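PDB 2PJZ: ABC transporter ATP-binding protein from Sulfolobus tokodaii, which probably binds and hydrolyses ATP as the nucleotide-binding subunit of an ABC transporter, putatively one for cobalt. Local coordinates for residues A[101-112]-A[137-146]; A[216-227]-A[235-246]. All coordinates share one frame; numbering follows the deposited sequence.

Contact 1: residues A[101-112]-A[137-146]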
loop_
_atom_site.group_PDB
_atom_site.type_symbol
_atom_site.label_atom_id
_atom_site.label_comp_id
_atom_site.label_asym_id
_atom_site.label_seq_id
_atom_site.Cartn_x
_atom_site.Cartn_y
_atom_site.Cartn_z
ATOM N N LYS A 101 -9.906 -17.026 -5.083
ATOM C CA LYS A 101 -9.705 -15.837 -5.903
ATOM C C LYS A 101 -9.556 -16.139 -7.385
ATOM O O LYS A 101 -9.323 -15.224 -8.198
ATOM C CB LYS A 101 -8.432 -15.078 -5.424
ATOM C CG LYS A 101 -8.501 -14.535 -3.975
ATOM C CD LYS A 101 -9.667 -13.535 -3.725
ATOM C CE LYS A 101 -9.611 -13.014 -2.288
ATOM N NZ LYS A 101 -10.696 -11.968 -2.014
ATOM N N GLY A 102 -9.635 -17.414 -7.752
ATOM C CA GLY A 102 -9.333 -17.771 -9.164
ATOM C C GLY A 102 -7.862 -17.602 -9.510
ATOM O O GLY A 102 -7.516 -17.235 -10.630
ATOM N N LEU A 103 -6.984 -17.841 -8.540
ATOM C CA LEU A 103 -5.539 -17.773 -8.806
ATOM C C LEU A 103 -5.150 -18.772 -9.920
ATOM O O LEU A 103 -5.628 -19.914 -9.936
ATOM C CB LEU A 103 -4.718 -18.027 -7.527
ATOM C CG LEU A 103 -3.168 -18.056 -7.604
ATOM C CD1 LEU A 103 -2.582 -17.653 -6.251
ATOM C CD2 LEU A 103 -2.715 -19.484 -7.975
ATOM N N ASP A 104 -4.276 -18.317 -10.812
ATOM C CA ASP A 104 -3.753 -19.132 -11.913
ATOM C C ASP A 104 -2.396 -19.689 -11.492
ATOM O O ASP A 104 -1.438 -18.936 -11.345
ATOM C CB ASP A 104 -3.571 -18.244 -13.136
ATOM C CG ASP A 104 -3.049 -19.010 -14.350
ATOM O OD1 ASP A 104 -3.846 -19.236 -15.273
ATOM O OD2 ASP A 104 -1.874 -19.403 -14.370
ATOM N N ARG A 105 -2.323 -21.000 -11.266
ATOM C CA ARG A 105 -1.100 -21.624 -10.751
ATOM C C ARG A 105 0.080 -21.371 -11.668
ATOM O O ARG A 105 1.166 -21.089 -11.186
ATOM C CB ARG A 105 -1.286 -23.133 -10.535
ATOM C CG ARG A 105 -0.002 -23.853 -10.061
ATOM C CD ARG A 105 -0.283 -25.328 -9.800
ATOM N NE ARG A 105 -0.993 -25.523 -8.534
ATOM C CZ ARG A 105 -0.405 -25.687 -7.355
ATOM N NH1 ARG A 105 0.916 -25.653 -7.256
ATOM N NH2 ARG A 105 -1.141 -25.850 -6.262
ATOM N N ASP A 106 -0.128 -21.466 -12.986
ATOM C CA ASP A 106 0.969 -21.279 -13.943
ATOM C C ASP A 106 1.552 -19.869 -13.831
ATOM O O ASP A 106 2.771 -19.687 -13.857
ATOM C CB ASP A 106 0.495 -21.532 -15.386
ATOM C CG ASP A 106 0.496 -23.032 -15.774
ATOM O OD1 ASP A 106 0.795 -23.905 -14.941
ATOM O OD2 ASP A 106 0.187 -23.326 -16.946
ATOM N N LEU A 107 0.674 -18.867 -13.725
ATOM C CA LEU A 107 1.111 -17.470 -13.585
ATOM C C LEU A 107 1.864 -17.311 -12.274
ATOM O O LEU A 107 2.913 -16.678 -12.254
ATOM C CB LEU A 107 -0.068 -16.473 -13.629
ATOM C CG LEU A 107 0.235 -14.979 -13.431
ATOM C CD1 LEU A 107 1.333 -14.516 -14.382
ATOM C CD2 LEU A 107 -1.019 -14.090 -13.599
ATOM N N PHE A 108 1.331 -17.871 -11.195
ATOM C CA PHE A 108 2.056 -17.847 -9.910
ATOM C C PHE A 108 3.481 -18.450 -10.015
ATOM O O PHE A 108 4.449 -17.904 -9.472
ATOM C CB PHE A 108 1.262 -18.562 -8.819
ATOM C CG PHE A 108 1.964 -18.609 -7.487
ATOM C CD1 PHE A 108 2.022 -17.474 -6.665
ATOM C CD2 PHE A 108 2.571 -19.792 -7.055
ATOM C CE1 PHE A 108 2.692 -17.510 -5.451
ATOM C CE2 PHE A 108 3.234 -19.847 -5.832
ATOM C CZ PHE A 108 3.299 -18.705 -5.025
ATOM N N LEU A 109 3.580 -19.600 -10.675
ATOM C CA LEU A 109 4.876 -20.265 -10.854
ATOM C C LEU A 109 5.807 -19.446 -11.714
ATOM O O LEU A 109 7.020 -19.398 -11.461
ATOM C CB LEU A 109 4.682 -21.683 -11.417
ATOM C CG LEU A 109 3.968 -22.699 -10.514
ATOM C CD1 LEU A 109 3.860 -24.094 -11.164
ATOM C CD2 LEU A 109 4.621 -22.810 -9.132
ATOM N N GLU A 110 5.248 -18.786 -12.726
ATOM C CA GLU A 110 6.001 -17.865 -13.583
ATOM C C GLU A 110 6.622 -16.704 -12.779
ATOM O O GLU A 110 7.794 -16.362 -12.968
ATOM C CB GLU A 110 5.095 -17.368 -14.719
ATOM C CG GLU A 110 5.591 -16.151 -15.473
ATOM C CD GLU A 110 4.546 -15.557 -16.416
ATOM O OE1 GLU A 110 3.715 -16.326 -16.949
ATOM O OE2 GLU A 110 4.549 -14.311 -16.604
ATOM N N MET A 111 5.839 -16.111 -11.872
ATOM C CA MET A 111 6.337 -15.080 -10.961
ATOM C C MET A 111 7.438 -15.610 -10.041
ATOM O O MET A 111 8.470 -14.973 -9.878
ATOM C CB MET A 111 5.165 -14.524 -10.108
ATOM C CG MET A 111 4.055 -13.829 -10.913
ATOM S SD MET A 111 2.628 -13.338 -9.846
ATOM C CE MET A 111 1.720 -12.376 -11.089
ATOM N N LEU A 112 7.227 -16.775 -9.439
ATOM C CA LEU A 112 8.256 -17.343 -8.542
ATOM C C LEU A 112 9.576 -17.544 -9.308
ATOM O O LEU A 112 10.652 -17.158 -8.840
ATOM C CB LEU A 112 7.792 -18.665 -7.935
ATOM C CG LEU A 112 6.756 -18.729 -6.830
ATOM C CD1 LEU A 112 6.767 -20.122 -6.222
ATOM C CD2 LEU A 112 7.038 -17.677 -5.767
ATOM N N VAL A 137 6.242 -13.829 -1.880
ATOM C CA VAL A 137 5.244 -14.903 -2.088
ATOM C C VAL A 137 3.804 -14.351 -1.940
ATOM O O VAL A 137 2.926 -14.612 -2.797
ATOM C CB VAL A 137 5.513 -16.113 -1.159
ATOM C CG1 VAL A 137 4.318 -17.097 -1.107
ATOM C CG2 VAL A 137 6.799 -16.840 -1.609
ATOM N N ARG A 138 3.578 -13.553 -0.890
ATOM C CA ARG A 138 2.237 -12.996 -0.647
ATOM C C ARG A 138 1.785 -12.011 -1.744
ATOM O O ARG A 138 0.612 -12.019 -2.179
ATOM C CB ARG A 138 2.183 -12.345 0.754
ATOM C CG ARG A 138 2.085 -13.396 1.886
ATOM C CD ARG A 138 2.001 -12.727 3.287
ATOM N NE ARG A 138 3.300 -12.219 3.754
ATOM C CZ ARG A 138 3.641 -10.933 3.820
ATOM N NH1 ARG A 138 2.791 -9.960 3.476
ATOM N NH2 ARG A 138 4.851 -10.608 4.265
ATOM N N THR A 139 2.701 -11.173 -2.209
ATOM C CA THR A 139 2.388 -10.283 -3.337
ATOM C C THR A 139 2.095 -11.102 -4.614
ATOM O O THR A 139 1.140 -10.821 -5.354
ATOM C CB THR A 139 3.498 -9.226 -3.555
ATOM O OG1 THR A 139 3.604 -8.400 -2.388
ATOM C CG2 THR A 139 3.159 -8.317 -4.748
ATOM N N SER A 140 2.888 -12.141 -4.845
ATOM C CA SER A 140 2.690 -13.007 -5.997
ATOM C C SER A 140 1.332 -13.722 -5.911
ATOM O O SER A 140 0.596 -13.780 -6.897
ATOM C CB SER A 140 3.859 -14.007 -6.116
ATOM O OG SER A 140 5.058 -13.320 -6.391
ATOM N N LEU A 141 0.985 -14.245 -4.743
ATOM C CA LEU A 141 -0.363 -14.825 -4.545
ATOM C C LEU A 141 -1.498 -13.809 -4.850
ATOM O O LEU A 141 -2.499 -14.146 -5.512
ATOM C CB LEU A 141 -0.512 -15.338 -3.112
ATOM C CG LEU A 141 0.283 -16.606 -2.747
ATOM C CD1 LEU A 141 0.385 -16.707 -1.239
ATOM C CD2 LEU A 141 -0.360 -17.887 -3.329
ATOM N N ALA A 142 -1.344 -12.592 -4.340
ATOM C CA ALA A 142 -2.346 -11.544 -4.592
ATOM C C ALA A 142 -2.507 -11.290 -6.110
ATOM O O ALA A 142 -3.627 -11.176 -6.612
ATOM C CB ALA A 142 -1.976 -10.268 -3.867
ATOM N N LEU A 143 -1.386 -11.206 -6.829
ATOM C CA LEU A 143 -1.417 -10.815 -8.242
ATOM C C LEU A 143 -1.765 -11.934 -9.195
ATOM O O LEU A 143 -2.264 -11.670 -10.306
ATOM C CB LEU A 143 -0.094 -10.172 -8.675
ATOM C CG LEU A 143 0.328 -8.905 -7.910
ATOM C CD1 LEU A 143 1.691 -8.510 -8.366
ATOM C CD2 LEU A 143 -0.641 -7.732 -8.084
ATOM N N ALA A 144 -1.489 -13.175 -8.798
ATOM C CA ALA A 144 -1.665 -14.295 -9.735
ATOM C C ALA A 144 -3.130 -14.656 -9.962
ATOM O O ALA A 144 -3.453 -15.411 -10.870
ATOM C CB ALA A 144 -0.865 -15.501 -9.296
ATOM N N SER A 145 -4.031 -14.097 -9.157
ATOM C CA SER A 145 -5.448 -14.170 -9.474
ATOM C C SER A 145 -5.959 -13.098 -10.447
ATOM O O SER A 145 -7.179 -13.013 -10.697
ATOM C CB SER A 145 -6.295 -14.168 -8.194
ATOM O OG SER A 145 -6.095 -12.968 -7.481
ATOM N N GLN A 146 -5.056 -12.269 -10.967
ATOM C CA GLN A 146 -5.434 -11.187 -11.859
ATOM C C GLN A 146 -6.606 -10.352 -11.265
ATOM O O GLN A 146 -7.663 -10.174 -11.901
ATOM C CB GLN A 146 -5.787 -11.738 -13.247
ATOM C CG GLN A 146 -4.569 -12.371 -13.904
ATOM C CD GLN A 146 -4.665 -12.454 -15.415
ATOM O OE1 GLN A 146 -4.854 -13.541 -15.961
ATOM N NE2 GLN A 146 -4.524 -11.322 -16.094
HETATM O O HOH W 1 -9.821 -13.054 -9.876
#

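Contact 2: residues A[216-227]-A[235-246]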
loop_
_atom_site.group_PDB
_atom_site.type_symbol
_atom_site.label_atom_id
_atom_site.label_comp_id
_atom_site.label_asym_id
_atom_site.label_seq_id
_atom_site.Cartn_x
_atom_site.Cartn_y
_atom_site.Cartn_z
ATOM N N SER A 216 10.332 17.437 -7.071
ATOM C CA SER A 216 9.866 18.574 -6.295
ATOM C C SER A 216 10.797 18.920 -5.137
ATOM O O SER A 216 11.710 18.151 -4.805
ATOM C CB SER A 216 8.503 18.256 -5.682
ATOM O OG SER A 216 8.653 17.120 -4.839
ATOM N N SER A 217 10.506 20.044 -4.492
ATOM C CA SER A 217 11.191 20.426 -3.264
ATOM C C SER A 217 10.160 20.547 -2.169
ATOM O O SER A 217 9.001 20.804 -2.438
ATOM C CB SER A 217 11.921 21.769 -3.430
ATOM O OG SER A 217 12.941 21.667 -4.407
ATOM N N ILE A 218 10.576 20.369 -0.926
ATOM C CA ILE A 218 9.635 20.487 0.171
ATOM C C ILE A 218 10.030 21.633 1.100
ATOM O O ILE A 218 11.189 21.718 1.519
ATOM C CB ILE A 218 9.469 19.124 0.898
ATOM C CG1 ILE A 218 8.237 19.127 1.793
ATOM C CG2 ILE A 218 10.751 18.713 1.634
ATOM C CD1 ILE A 218 7.620 17.756 1.967
ATOM N N VAL A 219 9.087 22.528 1.386
ATOM C CA VAL A 219 9.369 23.707 2.214
ATOM C C VAL A 219 8.300 23.996 3.258
ATOM O O VAL A 219 7.125 23.717 3.048
ATOM C CB VAL A 219 9.588 24.988 1.343
ATOM C CG1 VAL A 219 10.638 24.736 0.275
ATOM C CG2 VAL A 219 8.287 25.463 0.715
ATOM N N GLU A 220 8.712 24.588 4.382
ATOM C CA GLU A 220 7.786 25.102 5.383
ATOM C C GLU A 220 6.979 26.239 4.790
ATOM O O GLU A 220 7.490 26.989 3.958
ATOM C CB GLU A 220 8.559 25.598 6.608
ATOM C CG GLU A 220 7.734 25.689 7.874
ATOM C CD GLU A 220 8.530 26.224 9.056
ATOM O OE1 GLU A 220 9.782 26.267 8.984
ATOM O OE2 GLU A 220 7.902 26.604 10.067
ATOM N N GLY A 221 5.720 26.354 5.207
ATOM C CA GLY A 221 4.828 27.426 4.776
ATOM C C GLY A 221 3.926 27.056 3.610
ATOM O O GLY A 221 4.185 26.085 2.896
ATOM N N GLU A 222 2.868 27.837 3.417
ATOM C CA GLU A 222 1.992 27.711 2.249
ATOM C C GLU A 222 2.465 28.556 1.053
ATOM O O GLU A 222 2.294 29.774 1.059
ATOM C CB GLU A 222 0.549 28.077 2.613
ATOM C CG GLU A 222 -0.394 28.090 1.405
ATOM C CD GLU A 222 -1.858 27.911 1.768
ATOM O OE1 GLU A 222 -2.284 28.349 2.866
ATOM O OE2 GLU A 222 -2.588 27.334 0.930
ATOM N N ARG A 223 3.034 27.906 0.035
ATOM C CA ARG A 223 3.521 28.580 -1.177
ATOM C C ARG A 223 2.461 28.629 -2.260
ATOM O O ARG A 223 1.646 27.714 -2.379
ATOM C CB ARG A 223 4.759 27.877 -1.736
ATOM C CG ARG A 223 5.938 27.813 -0.793
ATOM C CD ARG A 223 6.677 29.143 -0.710
ATOM N NE ARG A 223 7.367 29.265 0.577
ATOM C CZ ARG A 223 8.661 29.020 0.773
ATOM N NH1 ARG A 223 9.440 28.653 -0.241
ATOM N NH2 ARG A 223 9.180 29.144 1.991
ATOM N N ASN A 224 2.499 29.688 -3.072
ATOM C CA ASN A 224 1.441 29.971 -4.057
ATOM C C ASN A 224 1.231 28.959 -5.185
ATOM O O ASN A 224 0.091 28.585 -5.473
ATOM C CB ASN A 224 1.587 31.388 -4.635
ATOM C CG ASN A 224 0.811 32.425 -3.830
ATOM O OD1 ASN A 224 0.963 32.527 -2.609
ATOM N ND2 ASN A 224 -0.030 33.198 -4.513
ATOM N N ASP A 225 2.309 28.528 -5.830
ATOM C CA ASP A 225 2.163 27.611 -6.959
ATOM C C ASP A 225 2.455 26.159 -6.564
ATOM O O ASP A 225 2.901 25.356 -7.387
ATOM C CB ASP A 225 3.068 28.047 -8.122
ATOM C CG ASP A 225 2.710 27.360 -9.443
ATOM O OD1 ASP A 225 3.641 26.911 -10.149
ATOM O OD2 ASP A 225 1.504 27.265 -9.770
ATOM N N ALA A 226 2.190 25.823 -5.306
ATOM C CA ALA A 226 2.542 24.494 -4.769
ATOM C C ALA A 226 1.794 23.349 -5.467
ATOM O O ALA A 226 0.622 23.484 -5.788
ATOM C CB ALA A 226 2.305 24.466 -3.269
ATOM N N LEU A 227 2.471 22.234 -5.723
ATOM C CA LEU A 227 1.800 21.049 -6.255
ATOM C C LEU A 227 0.847 20.468 -5.206
ATOM O O LEU A 227 -0.229 19.937 -5.533
ATOM C CB LEU A 227 2.816 19.993 -6.663
ATOM C CG LEU A 227 3.744 20.237 -7.854
ATOM C CD1 LEU A 227 5.013 19.428 -7.636
ATOM C CD2 LEU A 227 3.070 19.832 -9.182
ATOM N N LYS A 235 1.125 23.836 11.292
ATOM C CA LYS A 235 1.839 24.419 10.177
ATOM C C LYS A 235 1.414 23.895 8.800
ATOM O O LYS A 235 0.556 23.006 8.666
ATOM C CB LYS A 235 3.341 24.213 10.371
ATOM C CG LYS A 235 3.852 24.459 11.801
ATOM C CD LYS A 235 5.353 24.207 11.892
ATOM C CE LYS A 235 6.147 25.511 11.926
ATOM N NZ LYS A 235 7.543 25.285 12.427
ATOM N N LYS A 236 2.013 24.483 7.777
ATOM C CA LYS A 236 1.777 24.075 6.415
ATOM C C LYS A 236 3.120 23.753 5.828
ATOM O O LYS A 236 4.111 24.412 6.133
ATOM C CB LYS A 236 1.066 25.172 5.618
ATOM C CG LYS A 236 -0.331 25.512 6.141
ATOM C CD LYS A 236 -1.213 26.033 5.039
ATOM C CE LYS A 236 -2.598 26.386 5.547
ATOM N NZ LYS A 236 -3.503 25.218 5.559
ATOM N N VAL A 237 3.157 22.701 5.024
ATOM C CA VAL A 237 4.365 22.274 4.348
ATOM C C VAL A 237 4.025 22.171 2.875
ATOM O O VAL A 237 3.107 21.445 2.487
ATOM C CB VAL A 237 4.874 20.900 4.877
ATOM C CG1 VAL A 237 5.973 20.376 4.015
ATOM C CG2 VAL A 237 5.367 21.016 6.315
ATOM N N SER A 238 4.744 22.919 2.047
ATOM C CA SER A 238 4.446 22.945 0.624
ATOM C C SER A 238 5.395 22.093 -0.174
ATOM O O SER A 238 6.621 22.139 0.019
ATOM C CB SER A 238 4.459 24.377 0.083
ATOM O OG SER A 238 3.381 25.108 0.624
ATOM N N ILE A 239 4.810 21.325 -1.097
ATOM C CA ILE A 239 5.560 20.595 -2.103
ATOM C C ILE A 239 5.499 21.447 -3.379
ATOM O O ILE A 239 4.410 21.683 -3.945
ATOM C CB ILE A 239 4.991 19.155 -2.295
ATOM C CG1 ILE A 239 5.097 18.373 -0.969
ATOM C CG2 ILE A 239 5.721 18.431 -3.366
ATOM C CD1 ILE A 239 4.343 17.038 -0.941
ATOM N N VAL A 240 6.676 21.928 -3.790
ATOM C CA VAL A 240 6.818 22.888 -4.897
ATOM C C VAL A 240 7.684 22.337 -6.052
ATOM O O VAL A 240 8.664 21.620 -5.838
ATOM C CB VAL A 240 7.382 24.241 -4.381
ATOM C CG1 VAL A 240 6.455 24.852 -3.318
ATOM C CG2 VAL A 240 8.778 24.054 -3.803
ATOM N N LYS A 241 7.308 22.671 -7.282
ATOM C CA LYS A 241 8.043 22.230 -8.457
ATOM C C LYS A 241 9.333 23.051 -8.592
ATOM O O LYS A 241 9.318 24.265 -8.427
ATOM C CB LYS A 241 7.174 22.381 -9.708
ATOM C CG LYS A 241 7.650 21.534 -10.851
ATOM C CD LYS A 241 6.566 21.312 -11.916
ATOM C CE LYS A 241 6.989 20.186 -12.828
ATOM N NZ LYS A 241 6.779 18.867 -12.157
ATOM N N GLY A 242 10.445 22.388 -8.878
ATOM C CA GLY A 242 11.729 23.089 -8.924
ATOM C C GLY A 242 12.245 23.532 -7.560
ATOM O O GLY A 242 11.820 23.000 -6.529
ATOM N N ASP A 243 13.130 24.530 -7.551
ATOM C CA ASP A 243 14.101 24.704 -6.452
ATOM C C ASP A 243 13.808 25.740 -5.366
ATOM O O ASP A 243 14.612 26.653 -5.153
ATOM C CB ASP A 243 15.484 25.002 -7.040
ATOM C CG ASP A 243 16.339 23.765 -7.176
ATOM O OD1 ASP A 243 16.756 23.217 -6.127
ATOM O OD2 ASP A 243 16.605 23.348 -8.328
ATOM N N LEU A 244 12.696 25.589 -4.652
ATOM C CA LEU A 244 12.432 26.474 -3.516
ATOM C C LEU A 244 13.038 25.993 -2.183
ATOM O O LEU A 244 12.888 26.674 -1.155
ATOM C CB LEU A 244 10.937 26.761 -3.357
ATOM C CG LEU A 244 10.260 27.795 -4.264
ATOM C CD1 LEU A 244 9.892 27.220 -5.646
ATOM C CD2 LEU A 244 9.007 28.383 -3.579
ATOM N N GLY A 245 13.723 24.845 -2.204
ATOM C CA GLY A 245 14.142 24.164 -0.962
ATOM C C GLY A 245 14.832 22.830 -1.172
ATOM O O GLY A 245 15.424 22.593 -2.224
ATOM N N MET A 246 14.760 21.946 -0.177
ATOM C CA MET A 246 15.437 20.658 -0.303
ATOM C C MET A 246 14.624 19.705 -1.178
ATOM O O MET A 246 13.408 19.714 -1.132
ATOM C CB MET A 246 15.721 20.011 1.062
ATOM C CG MET A 246 16.693 18.837 0.954
ATOM S SD MET A 246 16.793 17.713 2.371
ATOM C CE MET A 246 16.684 16.237 1.397
HETATM O O HOH W 2 5.227 24.523 -7.465
#

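Contact 1: residues A[101-112]-A[137-146]
Phe108 reaches from helix 105-112 into a hollow of helix 137-144 formed by Val137, Ser140, Leu141 and Ala144, a knob-into-hole fit in the helical part of this ABC-type ATPase domain. The two helices run roughly antiparallel (146°), their axes 9.1 Å apart at closest. With CG anti to the backbone N (chi1 178°), the ring extends along the partner helix; CE1 lies 3.7 Å from Leu141 CG, approached obliquely, while Val137 O and Ala144 CB sit at the ring's edge. Putting an alanine here is likely to open a gap among those four residues and remove the ring that Leu141 CG packs against. Leu141 also meets Leu103, CD2 to CD1 at 3.7 Å, crossing at a slant. Met111, extended beyond CG, carries SD past Ser140 O and CE to 3.7 Å from Leu143 CB. Ser140 turns its hydroxyl back to Leu136 O. Ahead of helix 105-112, Asp104 is the N-cap: OD2 accepts from Leu107 N at 2.7 Å, on the anti side of the carboxylate. Its backbone crosses the contact too, Asp104 N donating to Ala144 O at 3.0 Å, almost straight at 170° but from above the carbonyl plane.

Contact 2: residues A[216-227]-A[235-246]
Ser238 reaches across to the loop after strand 216-220 and is held there twice: OG donates to Gly221 O at 2.6 Å, in the carbonyl plane and on a lone pair, and accepts from Arg223 N at 2.9 Å. Its chi1 of -68°, OG anti to the carbonyl carbon, aims the hydroxyl at this bend. The strands beneath form an antiparallel ladder, with Ser217-Val240 and Val219-Ser238 as hydrogen-bonded pairs and Ile218-Ile239 and Glu220-Val237 as non-hydrogen-bonded ones. Arg223 folds back over the face bearing Val219, Ser238 and Val240. Bent at chi2 (-77°), it lays its guanidinium over Val219 CG2, which stands 3.5 Å from the plane and under its centre, while Leu244 CD2 meets the edge as the two side chains slide past each other in opposite directions. Further along, Ser217 OG donates to Gly242 O at 2.7 Å from above the carbonyl plane, tying down the loop that leads to Leu244. On the other face, Ile218 slants across Val237, CG1 to CG1 at a tight 3.4 Å, and its CD1 comes 3.9 Å from Ile239 CG1. Strand 235-241 is flanked by strand 228-232 and strand 216-220 by strand 246-247, making a four-stranded antiparallel sheet; Ile239 continues onto Leu213 of helix 210-214 and Ile208 of strand 203-209.

In the fold
Contacts 1 and 2 lie on opposite sides of the chain's centre, their centres 41 Å and nearest atoms about 25 Å apart, and share no helix or strand. Contact 1 is mostly buried and joins two helices and the loop leading into one of them, with helices 90-100 and 161-173 nearby; apolar side chains carry much of it beside two packed serines, and one backbone bond spans the segments. Contact 2, farther out and partly buried, pairs neighbouring strands and the loops that follow them, so backbone bonds run along its length while serine hydroxyls fasten the marginal loops. Several charged residues lie at its more exposed border, where Lys236 pairs with Asp231 and Lys241 with Glu212.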